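Local coordinates for type II secretion pathway related protein (Escherichia coli, PDB 3SOL) that acts as the pilotin of the type II secretion system, a lipoprotein that probably binds secretin subunits and guides them to the outer membrane, at residues A[13-18]-A[58-63]; A[7-12]-A[46-51]; A[18-23]-A[80-85]. One frame throughout, in Å; residues are numbered along the deposited sequence.

Interaction 1. Residues A[13-18]-A[58-63]; sequences IVSATR and KHSDDI
Arg18 NH1 is gripped twice at the crossing of helices 5-23 and 53-69. It forms a salt bridge of 3.0 Å with Asp61 OD1, and it donates a hydrogen bond to water 1 at 2.9 Å. The chain is the all-helical pilotin domain of the PulS/OutS family, a fragment of the longer lipoprotein; the local axes of the two helices cross at 55° with a closest approach of 8.4 Å. Such a near approach is possible because small residues meet in the middle: Ser15 and Ser60 bring their CA atoms to 4.8 Å.

The salt bridge lies at the margin of the crossing, between partly exposed residues. The Arg18 chain is stretched out as far as NE, whereas the Asp61 CB starts away from helix 5-23 and its carboxylate swings back. The two side chains cross at about a right angle, with guanidinium and carboxylate planes 75° apart, so one nitrogen meets one oxygen and no flat two-pronged pairing forms. Tyr64, three residues after Asp61, makes a cation-pi contact with the guanidinium. Water 1 continues the polar link inward, since it is also hydrogen-bonded to Ser60 OG at 3.0 Å.

Val14, Ser15, Ser60 and Ile63 are buried. Ser60 OG lies 3.0 Å from Ser15 N, but the angle is too poor for a hydrogen bond, and Val14 CG1 packs against the same oxygen. Val14 also touches Ile35 and Ala39, which ties helix 32-45 to this crossing. Ser15 OG turns back to its own helix: with chi1 at 59° it stands between the backbone N and the carbonyl carbon, and it bonds to the carbonyl oxygens of Ala11 and Ser12. It also meets hydrocarbon: Ile63 CG2 lies 3.2 Å from Ser15 OG.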
loop_
_atom_site.group_PDB
_atom_site.type_symbol
_atom_site.label_atom_id
_atom_site.label_comp_id
_atom_site.label_asym_id
_atom_site.label_seq_id
_atom_site.Cartn_x
_atom_site.Cartn_y
_atom_site.Cartn_z
ATOM N N ILE A 13 1.329 -3.515 0.237
ATOM C CA ILE A 13 -0.001 -2.986 -0.027
ATOM C C ILE A 13 -0.022 -1.455 0.051
ATOM O O ILE A 13 -0.592 -0.790 -0.821
ATOM C CB ILE A 13 -1.032 -3.572 0.952
ATOM C CG1 ILE A 13 -1.254 -5.060 0.632
ATOM C CG2 ILE A 13 -2.332 -2.820 0.842
ATOM C CD1 ILE A 13 -1.799 -5.883 1.789
ATOM N N VAL A 14 0.593 -0.899 1.093
ATOM C CA VAL A 14 0.662 0.561 1.267
ATOM C C VAL A 14 1.484 1.248 0.152
ATOM O O VAL A 14 1.075 2.287 -0.363
ATOM C CB VAL A 14 1.163 0.914 2.684
ATOM C CG1 VAL A 14 1.545 2.393 2.800
ATOM C CG2 VAL A 14 0.086 0.548 3.721
ATOM N N SER A 15 2.622 0.664 -0.244
ATOM C CA SER A 15 3.457 1.263 -1.311
ATOM C C SER A 15 2.766 1.214 -2.668
ATOM O O SER A 15 2.868 2.147 -3.453
ATOM C CB SER A 15 4.815 0.575 -1.425
ATOM O OG SER A 15 4.608 -0.794 -1.692
ATOM N N ALA A 16 2.073 0.114 -2.945
ATOM C CA ALA A 16 1.304 -0.029 -4.183
ATOM C C ALA A 16 0.170 1.001 -4.244
ATOM O O ALA A 16 -0.132 1.559 -5.302
ATOM C CB ALA A 16 0.747 -1.472 -4.291
ATOM N N THR A 17 -0.444 1.270 -3.091
ATOM C CA THR A 17 -1.521 2.240 -3.002
ATOM C C THR A 17 -0.963 3.646 -3.237
ATOM O O THR A 17 -1.565 4.463 -3.946
ATOM C CB THR A 17 -2.246 2.121 -1.625
ATOM O OG1 THR A 17 -2.738 0.765 -1.479
ATOM C CG2 THR A 17 -3.391 3.060 -1.561
ATOM N N ARG A 18 0.213 3.927 -2.673
ATOM C CA ARG A 18 0.926 5.185 -2.978
ATOM C C ARG A 18 1.259 5.312 -4.474
ATOM O O ARG A 18 1.113 6.379 -5.091
ATOM C CB ARG A 18 2.181 5.291 -2.150
ATOM C CG ARG A 18 3.038 6.480 -2.457
ATOM C CD ARG A 18 4.283 6.401 -1.564
ATOM N NE ARG A 18 5.186 7.515 -1.778
ATOM C CZ ARG A 18 6.373 7.653 -1.186
ATOM N NH1 ARG A 18 6.833 6.728 -0.341
ATOM N NH2 ARG A 18 7.103 8.736 -1.435
ATOM N N LYS A 58 7.945 3.266 6.850
ATOM C CA LYS A 58 9.369 3.277 6.473
ATOM C C LYS A 58 9.692 2.224 5.411
ATOM O O LYS A 58 10.350 2.518 4.395
ATOM C CB LYS A 58 10.259 3.089 7.705
ATOM C CG LYS A 58 10.324 4.330 8.593
ATOM C CD LYS A 58 11.061 4.075 9.901
ATOM C CE LYS A 58 10.808 5.203 10.906
ATOM N NZ LYS A 58 11.605 5.078 12.174
ATOM N N HIS A 59 9.200 1.006 5.621
ATOM C CA HIS A 59 9.410 -0.071 4.656
ATOM C C HIS A 59 8.697 0.235 3.334
ATOM O O HIS A 59 9.226 -0.049 2.267
ATOM C CB HIS A 59 8.924 -1.419 5.201
ATOM C CG HIS A 59 9.504 -2.607 4.484
ATOM N ND1 HIS A 59 10.863 -2.833 4.397
ATOM C CD2 HIS A 59 8.913 -3.643 3.841
ATOM C CE1 HIS A 59 11.085 -3.944 3.717
ATOM N NE2 HIS A 59 9.919 -4.459 3.371
ATOM N N SER A 60 7.496 0.793 3.424
ATOM C CA SER A 60 6.726 1.146 2.236
ATOM C C SER A 60 7.500 2.147 1.374
ATOM O O SER A 60 7.490 2.040 0.136
ATOM C CB SER A 60 5.353 1.705 2.620
ATOM O OG SER A 60 4.622 2.090 1.462
ATOM N N ASP A 61 8.171 3.099 2.026
ATOM C CA ASP A 61 9.030 4.084 1.343
ATOM C C ASP A 61 10.120 3.398 0.528
ATOM O O ASP A 61 10.389 3.771 -0.612
ATOM C CB ASP A 61 9.698 5.040 2.343
ATOM C CG ASP A 61 8.718 6.023 2.989
ATOM O OD1 ASP A 61 7.572 6.163 2.502
ATOM O OD2 ASP A 61 9.114 6.667 3.988
ATOM N N ASP A 62 10.750 2.392 1.128
ATOM C CA ASP A 62 11.845 1.673 0.482
ATOM C C ASP A 62 11.355 0.828 -0.688
ATOM O O ASP A 62 11.999 0.781 -1.740
ATOM C CB ASP A 62 12.547 0.783 1.496
ATOM C CG ASP A 62 13.329 1.573 2.534
ATOM O OD1 ASP A 62 13.700 2.746 2.281
ATOM O OD2 ASP A 62 13.581 1.001 3.608
ATOM N N ILE A 63 10.207 0.174 -0.508
ATOM C CA ILE A 63 9.573 -0.584 -1.574
ATOM C C ILE A 63 9.175 0.342 -2.714
ATOM O O ILE A 63 9.363 0.011 -3.884
ATOM C CB ILE A 63 8.330 -1.353 -1.081
ATOM C CG1 ILE A 63 8.744 -2.457 -0.094
ATOM C CG2 ILE A 63 7.580 -1.964 -2.262
ATOM C CD1 ILE A 63 7.603 -3.030 0.710
HETATM O O HOH W 1 5.158 5.015 1.321
#

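Interaction 2. Residues A[7-12]-A[46-51]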
loop_
_atom_site.group_PDB
_atom_site.type_symbol
_atom_site.label_atom_id
_atom_site.label_comp_id
_atom_site.label_asym_id
_atom_site.label_seq_id
_atom_site.Cartn_x
_atom_site.Cartn_y
_atom_site.Cartn_z
ATOM N N LEU A 7 4.850 -7.554 7.993
ATOM C CA LEU A 7 5.320 -6.201 7.687
ATOM C C LEU A 7 5.582 -6.050 6.192
ATOM O O LEU A 7 5.182 -5.048 5.584
ATOM C CB LEU A 7 6.599 -5.876 8.471
ATOM C CG LEU A 7 7.260 -4.513 8.245
ATOM C CD1 LEU A 7 6.261 -3.380 8.355
ATOM C CD2 LEU A 7 8.383 -4.304 9.231
ATOM N N GLU A 8 6.261 -7.040 5.609
ATOM C CA GLU A 8 6.505 -7.072 4.159
ATOM C C GLU A 8 5.193 -6.987 3.370
ATOM O O GLU A 8 5.080 -6.208 2.416
ATOM C CB GLU A 8 7.276 -8.342 3.774
ATOM C CG GLU A 8 7.906 -8.288 2.375
ATOM C CD GLU A 8 9.211 -7.475 2.331
ATOM O OE1 GLU A 8 10.173 -7.839 3.057
ATOM O OE2 GLU A 8 9.275 -6.487 1.551
ATOM N N GLN A 9 4.213 -7.792 3.774
ATOM C CA GLN A 9 2.870 -7.775 3.182
ATOM C C GLN A 9 2.210 -6.402 3.306
ATOM O O GLN A 9 1.864 -5.788 2.308
ATOM C CB GLN A 9 1.982 -8.840 3.847
ATOM C CG GLN A 9 0.461 -8.641 3.645
ATOM C CD GLN A 9 -0.354 -9.916 3.901
ATOM O OE1 GLN A 9 0.052 -10.791 4.670
ATOM N NE2 GLN A 9 -1.510 -10.018 3.239
ATOM N N MET A 10 2.031 -5.932 4.534
ATOM C CA MET A 10 1.380 -4.645 4.769
ATOM C C MET A 10 2.093 -3.507 4.046
ATOM O O MET A 10 1.441 -2.688 3.441
ATOM C CB MET A 10 1.302 -4.313 6.268
ATOM C CG MET A 10 0.309 -5.164 7.086
ATOM S SD MET A 10 -1.370 -5.276 6.395
ATOM C CE MET A 10 -1.619 -3.601 5.825
ATOM N N ALA A 11 3.423 -3.471 4.107
ATOM C CA ALA A 11 4.201 -2.413 3.458
ATOM C C ALA A 11 4.015 -2.428 1.941
ATOM O O ALA A 11 3.940 -1.381 1.315
ATOM C CB ALA A 11 5.668 -2.528 3.811
ATOM N N SER A 12 3.924 -3.618 1.361
ATOM C CA SER A 12 3.717 -3.763 -0.081
ATOM C C SER A 12 2.369 -3.228 -0.541
ATOM O O SER A 12 2.275 -2.549 -1.579
ATOM C CB SER A 12 3.858 -5.225 -0.477
ATOM O OG SER A 12 5.178 -5.665 -0.201
ATOM N N LYS A 46 -6.039 -8.902 12.254
ATOM C CA LYS A 46 -5.315 -10.148 11.958
ATOM C C LYS A 46 -4.498 -10.678 13.149
ATOM O O LYS A 46 -3.858 -11.726 13.044
ATOM C CB LYS A 46 -4.392 -9.972 10.740
ATOM C CG LYS A 46 -4.993 -10.432 9.416
ATOM C CD LYS A 46 -6.081 -9.487 8.923
ATOM C CE LYS A 46 -6.214 -9.528 7.409
ATOM N NZ LYS A 46 -5.035 -8.910 6.728
ATOM N N GLY A 47 -4.514 -9.955 14.269
ATOM C CA GLY A 47 -3.782 -10.354 15.470
ATOM C C GLY A 47 -2.315 -9.958 15.459
ATOM O O GLY A 47 -1.556 -10.404 16.314
ATOM N N TRP A 48 -1.917 -9.117 14.500
ATOM C CA TRP A 48 -0.531 -8.655 14.384
ATOM C C TRP A 48 -0.308 -7.449 15.303
ATOM O O TRP A 48 -0.739 -6.336 15.000
ATOM C CB TRP A 48 -0.187 -8.290 12.930
ATOM C CG TRP A 48 -0.419 -9.401 11.933
ATOM C CD1 TRP A 48 -0.490 -10.744 12.198
ATOM C CD2 TRP A 48 -0.578 -9.268 10.512
ATOM N NE1 TRP A 48 -0.699 -11.447 11.034
ATOM C CE2 TRP A 48 -0.759 -10.568 9.986
ATOM C CE3 TRP A 48 -0.592 -8.179 9.633
ATOM C CZ2 TRP A 48 -0.944 -10.805 8.619
ATOM C CZ3 TRP A 48 -0.779 -8.421 8.276
ATOM C CH2 TRP A 48 -0.953 -9.722 7.785
ATOM N N GLN A 49 0.377 -7.682 16.416
ATOM C CA GLN A 49 0.531 -6.678 17.470
ATOM C C GLN A 49 1.816 -5.867 17.319
ATOM O O GLN A 49 1.863 -4.693 17.700
ATOM C CB GLN A 49 0.476 -7.359 18.843
ATOM C CG GLN A 49 -0.776 -8.230 19.024
ATOM C CD GLN A 49 -1.032 -8.667 20.461
ATOM O OE1 GLN A 49 -0.112 -9.057 21.190
ATOM N NE2 GLN A 49 -2.299 -8.619 20.870
ATOM N N SER A 50 2.842 -6.487 16.741
ATOM C CA SER A 50 4.157 -5.854 16.592
ATOM C C SER A 50 4.178 -4.703 15.585
ATOM O O SER A 50 4.937 -3.751 15.753
ATOM C CB SER A 50 5.209 -6.894 16.172
ATOM O OG SER A 50 5.143 -7.160 14.773
ATOM N N LEU A 51 3.365 -4.801 14.537
ATOM C CA LEU A 51 3.401 -3.830 13.442
ATOM C C LEU A 51 2.943 -2.445 13.876
ATOM O O LEU A 51 1.837 -2.289 14.391
ATOM C CB LEU A 51 2.507 -4.283 12.282
ATOM C CG LEU A 51 2.970 -5.454 11.422
ATOM C CD1 LEU A 51 2.016 -5.596 10.242
ATOM C CD2 LEU A 51 4.391 -5.233 10.933
#
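Met10 extends from helix 5-23 into the angle between Trp48 and Leu51. Its CB points toward the loop, and CG, anti to the carbonyl carbon (chi1 -71°), is the atom shared by both partners: Met10 CG lies 3.6 Å from Trp48 CZ3 and 3.6 Å from Leu51 CD1. The chain then bends at chi2 (-50°), which brings SD to the edge of the indole, in its plane, with Met10 SD 3.7 Å from Trp48 CZ3. This is an edge-on Met-aromatic contact, the sulfur 83° off the ring normal. A second bend, at chi3, places CE. Farther along the ring, Gln9 OE1 approaches Trp48 CH2 at 3.4 Å, the two side chains crossing at about a right angle. Lys46 CB covers the centre of one indole face, just before the Schellman motif at Gly47 turns the chain out of helix 32-45. An alanine at Trp48 would probably leave Met10 CG and SD without their aromatic neighbour and open a gap beside Gln9. Leu51 adds a tight contact, its CD2 3.4 Å from Leu7 CB. The loop bridges helices 32-45 and 53-69 while covering helix 5-23, with Trp48 and Leu51 resting on Ala43 and Met10 on Ala39.

Interaction 3. Residues A[18-23]-A[80-85]; sequences RYLKMR and EFNRRL
Tyr19 and Phe81 supply the aromatic part of this contact, an offset edge-to-face pair in which the edge of Phe81 is directed at the face of Tyr19. The ring centroids are 5.8 Å apart and the planes meet at 71°; Phe81 CE2 lies 3.9 Å from both Tyr19 CB and Tyr19 CG. On the opposite face of the tyrosine, Arg23 CD sits 3.5 Å from the Tyr19 ring plane, near the ring's margin, so the ring has a neighbour on each face, neither one centred. The local axes of 18-23 and 80-84 run at 130° between their N-to-C directions, 10.1 Å apart at closest approach, and in this pilotin fold the disulfide Cys24-Cys78 joins the same two regions of chain covalently nearby.

The aliphatic contacts centre on Leu20. Its CG, anti to the carbonyl carbon (chi1 -76°), is set 3.8 Å from Phe81 CB. Leu20 CD2 packs on Phe81 CB at 3.6 Å, while Leu20 CD1 and Leu85 CD1 are tight at 3.4 Å, the two side chains running antiparallel alongside one another. Leu85 stands at the break between helices 74-84 and 86-93.

Polar groups turn to partners beyond the interface. Asn82 OD1 touches Leu20 CD2 at 3.3 Å but is hydrogen-bonded to Arg26 NH1, and Tyr19 OH is bonded to Glu74 OE1 and Lys77 NZ.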
loop_
_atom_site.group_PDB
_atom_site.type_symbol
_atom_site.label_atom_id
_atom_site.label_comp_id
_atom_site.label_asym_id
_atom_site.label_seq_id
_atom_site.Cartn_x
_atom_site.Cartn_y
_atom_site.Cartn_z
ATOM N N ARG A 18 0.213 3.927 -2.673
ATOM C CA ARG A 18 0.926 5.185 -2.978
ATOM C C ARG A 18 1.259 5.312 -4.474
ATOM O O ARG A 18 1.113 6.379 -5.091
ATOM C CB ARG A 18 2.181 5.291 -2.150
ATOM C CG ARG A 18 3.038 6.480 -2.457
ATOM C CD ARG A 18 4.283 6.401 -1.564
ATOM N NE ARG A 18 5.186 7.515 -1.778
ATOM C CZ ARG A 18 6.373 7.653 -1.186
ATOM N NH1 ARG A 18 6.833 6.728 -0.341
ATOM N NH2 ARG A 18 7.103 8.736 -1.435
ATOM N N TYR A 19 1.695 4.218 -5.063
ATOM C CA TYR A 19 1.975 4.200 -6.498
ATOM C C TYR A 19 0.718 4.534 -7.310
ATOM O O TYR A 19 0.780 5.328 -8.230
ATOM C CB TYR A 19 2.571 2.856 -6.919
ATOM C CG TYR A 19 3.580 2.973 -8.047
ATOM C CD1 TYR A 19 4.931 2.998 -7.774
ATOM C CD2 TYR A 19 3.181 3.069 -9.375
ATOM C CE1 TYR A 19 5.874 3.104 -8.779
ATOM C CE2 TYR A 19 4.135 3.195 -10.411
ATOM C CZ TYR A 19 5.473 3.204 -10.086
ATOM O OH TYR A 19 6.462 3.305 -11.031
ATOM N N LEU A 20 -0.426 3.959 -6.939
ATOM C CA LEU A 20 -1.681 4.252 -7.629
ATOM C C LEU A 20 -2.053 5.721 -7.545
ATOM O O LEU A 20 -2.479 6.327 -8.543
ATOM C CB LEU A 20 -2.819 3.389 -7.067
ATOM C CG LEU A 20 -2.821 1.934 -7.505
ATOM C CD1 LEU A 20 -4.032 1.226 -6.891
ATOM C CD2 LEU A 20 -2.829 1.834 -9.063
ATOM N N LYS A 21 -1.892 6.298 -6.359
ATOM C CA LYS A 21 -2.233 7.689 -6.139
ATOM C C LYS A 21 -1.307 8.649 -6.881
ATOM O O LYS A 21 -1.753 9.623 -7.455
ATOM C CB LYS A 21 -2.196 8.003 -4.645
ATOM C CG LYS A 21 -3.365 7.442 -3.891
ATOM C CD LYS A 21 -3.119 7.461 -2.373
ATOM C CE LYS A 21 -2.945 8.831 -1.813
ATOM N NZ LYS A 21 -2.653 8.739 -0.348
ATOM N N MET A 22 -0.015 8.363 -6.852
ATOM C CA MET A 22 0.993 9.265 -7.385
ATOM C C MET A 22 1.126 9.125 -8.915
ATOM O O MET A 22 1.296 10.119 -9.615
ATOM C CB MET A 22 2.356 8.992 -6.714
ATOM C CG MET A 22 2.426 9.400 -5.244
ATOM S SD MET A 22 2.722 11.178 -4.980
ATOM C CE MET A 22 3.948 11.485 -6.171
ATOM N N ARG A 23 1.063 7.900 -9.421
ATOM C CA ARG A 23 1.460 7.633 -10.809
ATOM C C ARG A 23 0.356 7.066 -11.687
ATOM O O ARG A 23 0.556 6.918 -12.901
ATOM C CB ARG A 23 2.663 6.703 -10.789
ATOM C CG ARG A 23 3.847 7.478 -10.226
ATOM C CD ARG A 23 4.972 6.675 -9.930
ATOM N NE ARG A 23 6.067 7.536 -9.456
ATOM C CZ ARG A 23 7.107 7.926 -10.176
ATOM N NH1 ARG A 23 8.047 8.644 -9.590
ATOM N NH2 ARG A 23 7.220 7.609 -11.452
ATOM N N GLU A 80 -1.773 -3.631 -13.130
ATOM C CA GLU A 80 -1.571 -4.707 -12.163
ATOM C C GLU A 80 -2.035 -4.298 -10.767
ATOM O O GLU A 80 -2.759 -5.056 -10.098
ATOM C CB GLU A 80 -0.092 -5.147 -12.146
ATOM C CG GLU A 80 0.345 -5.859 -13.423
ATOM C CD GLU A 80 -0.151 -7.299 -13.526
ATOM O OE1 GLU A 80 -0.971 -7.758 -12.693
ATOM O OE2 GLU A 80 0.275 -7.990 -14.471
ATOM N N PHE A 81 -1.650 -3.098 -10.322
ATOM C CA PHE A 81 -2.040 -2.639 -8.991
ATOM C C PHE A 81 -3.528 -2.340 -8.868
ATOM O O PHE A 81 -4.119 -2.676 -7.849
ATOM C CB PHE A 81 -1.245 -1.411 -8.562
ATOM C CG PHE A 81 0.226 -1.657 -8.368
ATOM C CD1 PHE A 81 0.711 -2.888 -7.996
ATOM C CD2 PHE A 81 1.120 -0.612 -8.532
ATOM C CE1 PHE A 81 2.079 -3.080 -7.795
ATOM C CE2 PHE A 81 2.485 -0.786 -8.340
ATOM C CZ PHE A 81 2.964 -2.015 -7.975
ATOM N N ASN A 82 -4.135 -1.748 -9.897
ATOM C CA ASN A 82 -5.586 -1.479 -9.875
ATOM C C ASN A 82 -6.403 -2.754 -9.729
ATOM O O ASN A 82 -7.402 -2.770 -9.002
ATOM C CB ASN A 82 -6.065 -0.682 -11.114
ATOM C CG ASN A 82 -5.850 0.813 -10.991
ATOM O OD1 ASN A 82 -5.959 1.379 -9.900
ATOM N ND2 ASN A 82 -5.604 1.484 -12.122
ATOM N N ARG A 83 -5.975 -3.823 -10.409
ATOM C CA ARG A 83 -6.625 -5.123 -10.279
ATOM C C ARG A 83 -6.403 -5.753 -8.905
ATOM O O ARG A 83 -7.351 -6.226 -8.250
ATOM C CB ARG A 83 -6.122 -6.061 -11.386
ATOM C CG ARG A 83 -6.764 -7.423 -11.366
ATOM C CD ARG A 83 -6.174 -8.329 -12.435
ATOM N NE ARG A 83 -6.783 -9.662 -12.395
ATOM C CZ ARG A 83 -7.538 -10.199 -13.357
ATOM N NH1 ARG A 83 -7.796 -9.537 -14.485
ATOM N NH2 ARG A 83 -8.024 -11.425 -13.200
ATOM N N ARG A 84 -5.152 -5.778 -8.467
ATOM C CA ARG A 84 -4.774 -6.519 -7.264
ATOM C C ARG A 84 -5.232 -5.870 -5.954
ATOM O O ARG A 84 -5.515 -6.586 -4.991
ATOM C CB ARG A 84 -3.262 -6.712 -7.237
ATOM C CG ARG A 84 -2.775 -7.585 -8.384
ATOM C CD ARG A 84 -2.216 -8.912 -7.920
ATOM N NE ARG A 84 -1.825 -9.775 -9.046
ATOM C CZ ARG A 84 -0.849 -9.496 -9.919
ATOM N NH1 ARG A 84 -0.132 -8.374 -9.819
ATOM N NH2 ARG A 84 -0.582 -10.349 -10.912
ATOM N N LEU A 85 -5.335 -4.541 -5.922
ATOM C CA LEU A 85 -5.661 -3.826 -4.679
ATOM C C LEU A 85 -7.176 -3.700 -4.403
ATOM O O LEU A 85 -7.585 -3.057 -3.430
ATOM C CB LEU A 85 -4.992 -2.452 -4.668
ATOM C CG LEU A 85 -3.474 -2.459 -4.469
ATOM C CD1 LEU A 85 -2.890 -1.065 -4.661
ATOM C CD2 LEU A 85 -3.151 -2.942 -3.079
#

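How the interactions relate
All three draw on helix 5-23, in successive portions 7-12, 13-18 and 18-23, the last two sharing Arg18, against different partners: the loop 46-51 (interaction 2), helix 53-69 (interaction 1) and the end of helix 74-84 with Leu85 (interaction 3). Interaction 1 lies nearest the chain's centre and combines buried serines with a more exposed ion pair; interaction 3 is buried too, but aromatic and aliphatic. Interaction 2, partly buried, is mainly apolar, with a Met-aromatic contact and a glutamine oxygen at the indole, and lies across the chain's centre from interaction 3, about 19 Å between contact centres. Interaction 1 touches both: His59 NE2 probably hydrogen-bonds Glu8 OE2, and Ala16 packs on Leu85 and Phe81.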